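Local coordinates for protein putative N-acetylmuramoyl-L-alanine amidase (Enterococcus phage phiM1EF22, PDB 7D55) that probably anchors a phage lysin, a putative N-acetylmuramoyl-L-alanine amidase, to the enterococcal cell wall through its tetrameric cell binding domain, at residues Y2-R7 against D40-I45; G14-E17 against W23-M26. One frame throughout, in Å; residues are numbered along the deposited sequence.

Contact 1: Y2-R7 against D40-I45; sequences YCLYER and DEMKVI
Leu-4 and Met-42 meet because their first torsions send both chains into the gap between strand and helix. In Leu-4, CG lies anti to the carbonyl carbon (chi1 -67°), and its isobutyl fork reaches out from the strand toward the helix. In Met-42, CG stands anti to the backbone N (chi1 -160°), and the rest of the chain runs on nearly straight, so the thioether comes closer to the strand than its CB direction alone would bring it. The two side chains pass each other at a slant. Leu-4 CD1 lies 3.7 Å from Met-42 CG and 4.0 Å from Met-42 CE, and thus rests against the methionine near its root and again at its terminal methyl. The other branch of the fork serves the next turn of the helix: Leu-4 CD2 is 4.1 Å from Ile-45 CD1, also at an oblique approach. Each residue type suits its place: leucine offers two methyls to two neighbours, the unbranched, extended methionine presents both CG and CE to one leucine methyl, and the isoleucine's delta methyl reaches out from the helix. Met-42 and Ile-45, three residues apart, belong to one side of the helix, whose turn is kept by the bond from Ile-45 N to Glu-41 O at 3.2 Å. No hydrogen bond crosses the contact. Phe-59 touches both Leu-4 and Met-42, while Ile-57 touches both Leu-4 and Ile-45, continuing the apolar cluster. Ile-45 also packs on Val-78 of the second subunit, so the helix meets both its own sheet and a neighbour in the tetramer. This is helix-on-sheet packing of an alpha+beta domain, in which Leu-4 faces helix 39-53 while its strand neighbours Cys-3 and Tyr-5 turn to helix 71-78 on the other side.

Contact 2: G14-E17 against W23-M26; sequences GVLE and WTVM
Thr-24 OG1 is gripped twice: it donates to Val-25 O at 3.0 Å and is also hydrogen-bonded to NE of Arg-35, on the adjoining strand 33-36. The hydroxyl approaches the carbonyl at an angle of 122° at the oxygen, and the donor sits 28° away from the carbonyl plane. The threonine thereby spends its hydroxyl on its own sheet and offers its methyl to the loop, the two roles for which a beta-branched side chain with one polar and one apolar arm is well suited. The methyl makes the first of two contacts with Leu-16: Thr-24 CG2 lies 4.2 Å from Leu-16 CD2, the side chains crossing at about a right angle. Two residues along the strand, and on the same face of the sheet, Met-26 makes the second. Its chain is folded at chi2 and chi3 (-66° at the latter), which brings the terminal methyl forward to the loop; CE then meets Leu-16 CD1 tip to tip at 4.0 Å. A methionine can bend in this way because its unbranched thioether chain offers little resistance. Leucine suits the loop side, since its forked end gives one methyl to each strand residue. The backbone of Leu-16 is hydrogen-bonded to Thr-85 and Lys-87 near the C terminus, which fixes the position of this irregular segment. Arg-7 touches both Leu-16 and Met-26, adding an aliphatic surface from strand 3-9. All three touching residues are buried, yet nothing polar links the segments directly. The chemistry therefore implies adhesion by methyl packing alone, with the one polar atom among the touching side-chain tips satisfied within the sheet.

How the contacts relate
From the N terminus, strand 3-9 supplies the first half of contact 1, whose loop closes only when the chain reaches helix 39-53. Contact 2 is nested inside that loop and closes the short one between Glu-17 and Trp-23: the irregular segment 14-17 follows strand 3-9, and the chain then turns into strand 22-28, which returns beside the latter as its antiparallel neighbour. Backbone bonds join the two contacts directly, Tyr-5 O to Met-26 N (2.7 Å) and Arg-7 O to Thr-24 N (2.9 Å). Their centres are about 13 Å apart, and they use opposite faces of the sheet. Contact 1 ties it to helix 39-53; contact 2 ties it to the loop that pairs with the C-terminal residues.

Contact 1: Y2-R7 against D40-I45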
# COMPACT_ATOMS: atom_id res chain seq x y z
N TYR A 2 8.38 -3.67 4.06
CA TYR A 2 9.12 -3.76 2.81
C TYR A 2 10.29 -4.70 3.02
O TYR A 2 10.83 -4.81 4.12
CB TYR A 2 9.67 -2.39 2.43
CG TYR A 2 8.60 -1.36 2.20
CD1 TYR A 2 8.06 -1.17 0.94
CD2 TYR A 2 8.13 -0.58 3.26
CE1 TYR A 2 7.06 -0.24 0.73
CE2 TYR A 2 7.13 0.36 3.05
CZ TYR A 2 6.61 0.52 1.79
OH TYR A 2 5.62 1.46 1.57
N CYS A 3 10.69 -5.37 1.94
CA CYS A 3 11.95 -6.09 1.98
C CYS A 3 12.39 -6.40 0.56
O CYS A 3 11.60 -6.33 -0.38
CB CYS A 3 11.85 -7.38 2.82
SG CYS A 3 10.75 -8.65 2.18
N LEU A 4 13.68 -6.69 0.43
CA LEU A 4 14.24 -7.33 -0.76
C LEU A 4 14.66 -8.73 -0.38
O LEU A 4 15.05 -8.99 0.76
CB LEU A 4 15.47 -6.57 -1.26
CG LEU A 4 15.19 -5.17 -1.81
CD1 LEU A 4 16.46 -4.32 -1.85
CD2 LEU A 4 14.56 -5.28 -3.19
N TYR A 5 14.57 -9.65 -1.33
CA TYR A 5 14.99 -11.03 -1.09
C TYR A 5 15.34 -11.65 -2.43
O TYR A 5 15.09 -11.08 -3.49
CB TYR A 5 13.90 -11.84 -0.36
CG TYR A 5 12.62 -12.04 -1.15
CD1 TYR A 5 11.63 -11.07 -1.16
CD2 TYR A 5 12.41 -13.21 -1.88
CE1 TYR A 5 10.45 -11.25 -1.87
CE2 TYR A 5 11.22 -13.40 -2.60
CZ TYR A 5 10.26 -12.42 -2.59
OH TYR A 5 9.09 -12.60 -3.31
N GLU A 6 15.93 -12.84 -2.37
CA GLU A 6 16.24 -13.59 -3.57
C GLU A 6 15.45 -14.89 -3.58
O GLU A 6 15.20 -15.48 -2.53
CB GLU A 6 17.74 -13.90 -3.63
CG GLU A 6 18.58 -12.66 -3.88
CD GLU A 6 20.06 -12.92 -3.75
OE1 GLU A 6 20.72 -12.28 -2.91
OE2 GLU A 6 20.58 -13.76 -4.49
N ARG A 7 15.08 -15.35 -4.78
CA ARG A 7 14.32 -16.59 -4.91
C ARG A 7 14.60 -17.20 -6.28
O ARG A 7 15.06 -16.50 -7.20
CB ARG A 7 12.81 -16.35 -4.69
CG ARG A 7 12.18 -15.38 -5.68
CD ARG A 7 11.34 -16.12 -6.70
NE ARG A 7 10.19 -16.75 -6.06
CZ ARG A 7 9.90 -18.05 -6.10
NH1 ARG A 7 10.66 -18.90 -6.79
NH2 ARG A 7 8.82 -18.50 -5.46
N ASP A 40 20.28 -1.13 -10.62
CA ASP A 40 19.86 0.21 -10.25
C ASP A 40 18.41 0.27 -9.79
O ASP A 40 18.02 1.24 -9.13
CB ASP A 40 20.12 1.19 -11.39
CG ASP A 40 21.59 1.58 -11.49
OD1 ASP A 40 22.38 1.19 -10.60
OD2 ASP A 40 21.94 2.27 -12.47
N GLU A 41 17.60 -0.75 -10.12
CA GLU A 41 16.29 -0.88 -9.49
C GLU A 41 16.43 -1.16 -8.01
O GLU A 41 15.72 -0.59 -7.18
CB GLU A 41 15.50 -2.01 -10.15
CG GLU A 41 14.98 -1.67 -11.52
CD GLU A 41 14.52 -2.89 -12.30
OE1 GLU A 41 14.58 -2.83 -13.55
OE2 GLU A 41 14.09 -3.89 -11.68
N MET A 42 17.34 -2.08 -7.66
CA MET A 42 17.61 -2.34 -6.26
C MET A 42 18.13 -1.08 -5.56
O MET A 42 17.68 -0.75 -4.45
CB MET A 42 18.63 -3.48 -6.14
CG MET A 42 18.65 -4.17 -4.81
SD MET A 42 19.62 -5.69 -4.88
CE MET A 42 19.78 -6.07 -3.13
N LYS A 43 19.03 -0.35 -6.22
CA LYS A 43 19.62 0.83 -5.60
C LYS A 43 18.57 1.91 -5.35
O LYS A 43 18.59 2.56 -4.30
CB LYS A 43 20.75 1.36 -6.48
CG LYS A 43 21.50 2.53 -5.84
CD LYS A 43 22.36 2.04 -4.68
CE LYS A 43 23.58 2.92 -4.49
NZ LYS A 43 24.30 2.56 -3.23
N VAL A 44 17.65 2.13 -6.29
CA VAL A 44 16.66 3.18 -6.09
C VAL A 44 15.72 2.81 -4.94
O VAL A 44 15.31 3.68 -4.16
CB VAL A 44 15.93 3.52 -7.40
CG1 VAL A 44 14.79 2.54 -7.67
CG2 VAL A 44 15.41 4.96 -7.37
N ILE A 45 15.37 1.53 -4.82
CA ILE A 45 14.55 1.08 -3.69
C ILE A 45 15.27 1.34 -2.38
O ILE A 45 14.68 1.86 -1.42
CB ILE A 45 14.22 -0.42 -3.84
CG1 ILE A 45 13.25 -0.66 -5.01
CG2 ILE A 45 13.64 -0.98 -2.53
CD1 ILE A 45 13.18 -2.13 -5.40

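Contact 2: G14-E17 against W23-M26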
# COMPACT_ATOMS: atom_id res chain seq x y z
N GLY A 14 11.97 -17.72 -17.62
CA GLY A 14 11.59 -16.56 -16.84
C GLY A 14 10.49 -16.80 -15.83
O GLY A 14 9.97 -15.83 -15.26
N VAL A 15 10.10 -18.05 -15.59
CA VAL A 15 9.04 -18.40 -14.66
C VAL A 15 9.64 -18.68 -13.29
O VAL A 15 10.67 -19.36 -13.19
CB VAL A 15 8.25 -19.62 -15.17
CG1 VAL A 15 7.18 -20.04 -14.16
CG2 VAL A 15 7.64 -19.33 -16.52
N LEU A 16 8.99 -18.18 -12.24
CA LEU A 16 9.39 -18.52 -10.89
C LEU A 16 8.99 -19.96 -10.59
O LEU A 16 7.84 -20.35 -10.83
CB LEU A 16 8.73 -17.58 -9.89
CG LEU A 16 8.99 -16.10 -10.14
CD1 LEU A 16 8.39 -15.27 -9.02
CD2 LEU A 16 10.49 -15.81 -10.28
N GLU A 17 9.94 -20.76 -10.12
CA GLU A 17 9.73 -22.18 -9.84
C GLU A 17 10.55 -22.53 -8.60
O GLU A 17 11.57 -21.91 -8.34
CB GLU A 17 10.27 -23.06 -10.98
CG GLU A 17 9.88 -22.64 -12.37
CD GLU A 17 10.30 -23.64 -13.42
OE1 GLU A 17 11.42 -24.19 -13.29
OE2 GLU A 17 9.54 -23.86 -14.38
N TRP A 23 18.73 -17.37 -9.84
CA TRP A 23 18.13 -16.61 -8.75
C TRP A 23 17.81 -15.21 -9.24
O TRP A 23 18.52 -14.66 -10.09
CB TRP A 23 19.07 -16.54 -7.53
CG TRP A 23 19.27 -17.90 -6.94
CD1 TRP A 23 20.10 -18.87 -7.41
CD2 TRP A 23 18.58 -18.45 -5.82
NE1 TRP A 23 19.98 -20.01 -6.63
CE2 TRP A 23 19.05 -19.77 -5.65
CE3 TRP A 23 17.61 -17.97 -4.94
CZ2 TRP A 23 18.59 -20.60 -4.63
CZ3 TRP A 23 17.16 -18.80 -3.91
CH2 TRP A 23 17.64 -20.10 -3.78
N THR A 24 16.74 -14.63 -8.70
CA THR A 24 16.40 -13.24 -8.94
C THR A 24 16.08 -12.54 -7.62
O THR A 24 15.57 -13.14 -6.67
CB THR A 24 15.20 -13.08 -9.88
OG1 THR A 24 15.00 -11.68 -10.15
CG2 THR A 24 13.93 -13.68 -9.26
N VAL A 25 16.42 -11.25 -7.58
CA VAL A 25 15.97 -10.39 -6.50
C VAL A 25 14.50 -10.09 -6.71
O VAL A 25 14.02 -10.00 -7.85
CB VAL A 25 16.83 -9.12 -6.45
CG1 VAL A 25 16.37 -8.19 -5.35
CG2 VAL A 25 18.27 -9.49 -6.22
N MET A 26 13.77 -9.96 -5.61
CA MET A 26 12.37 -9.56 -5.59
C MET A 26 12.20 -8.47 -4.55
O MET A 26 12.97 -8.37 -3.58
CB MET A 26 11.45 -10.73 -5.17
CG MET A 26 11.54 -11.98 -6.05
SD MET A 26 10.69 -11.89 -7.64
CE MET A 26 8.98 -11.78 -7.10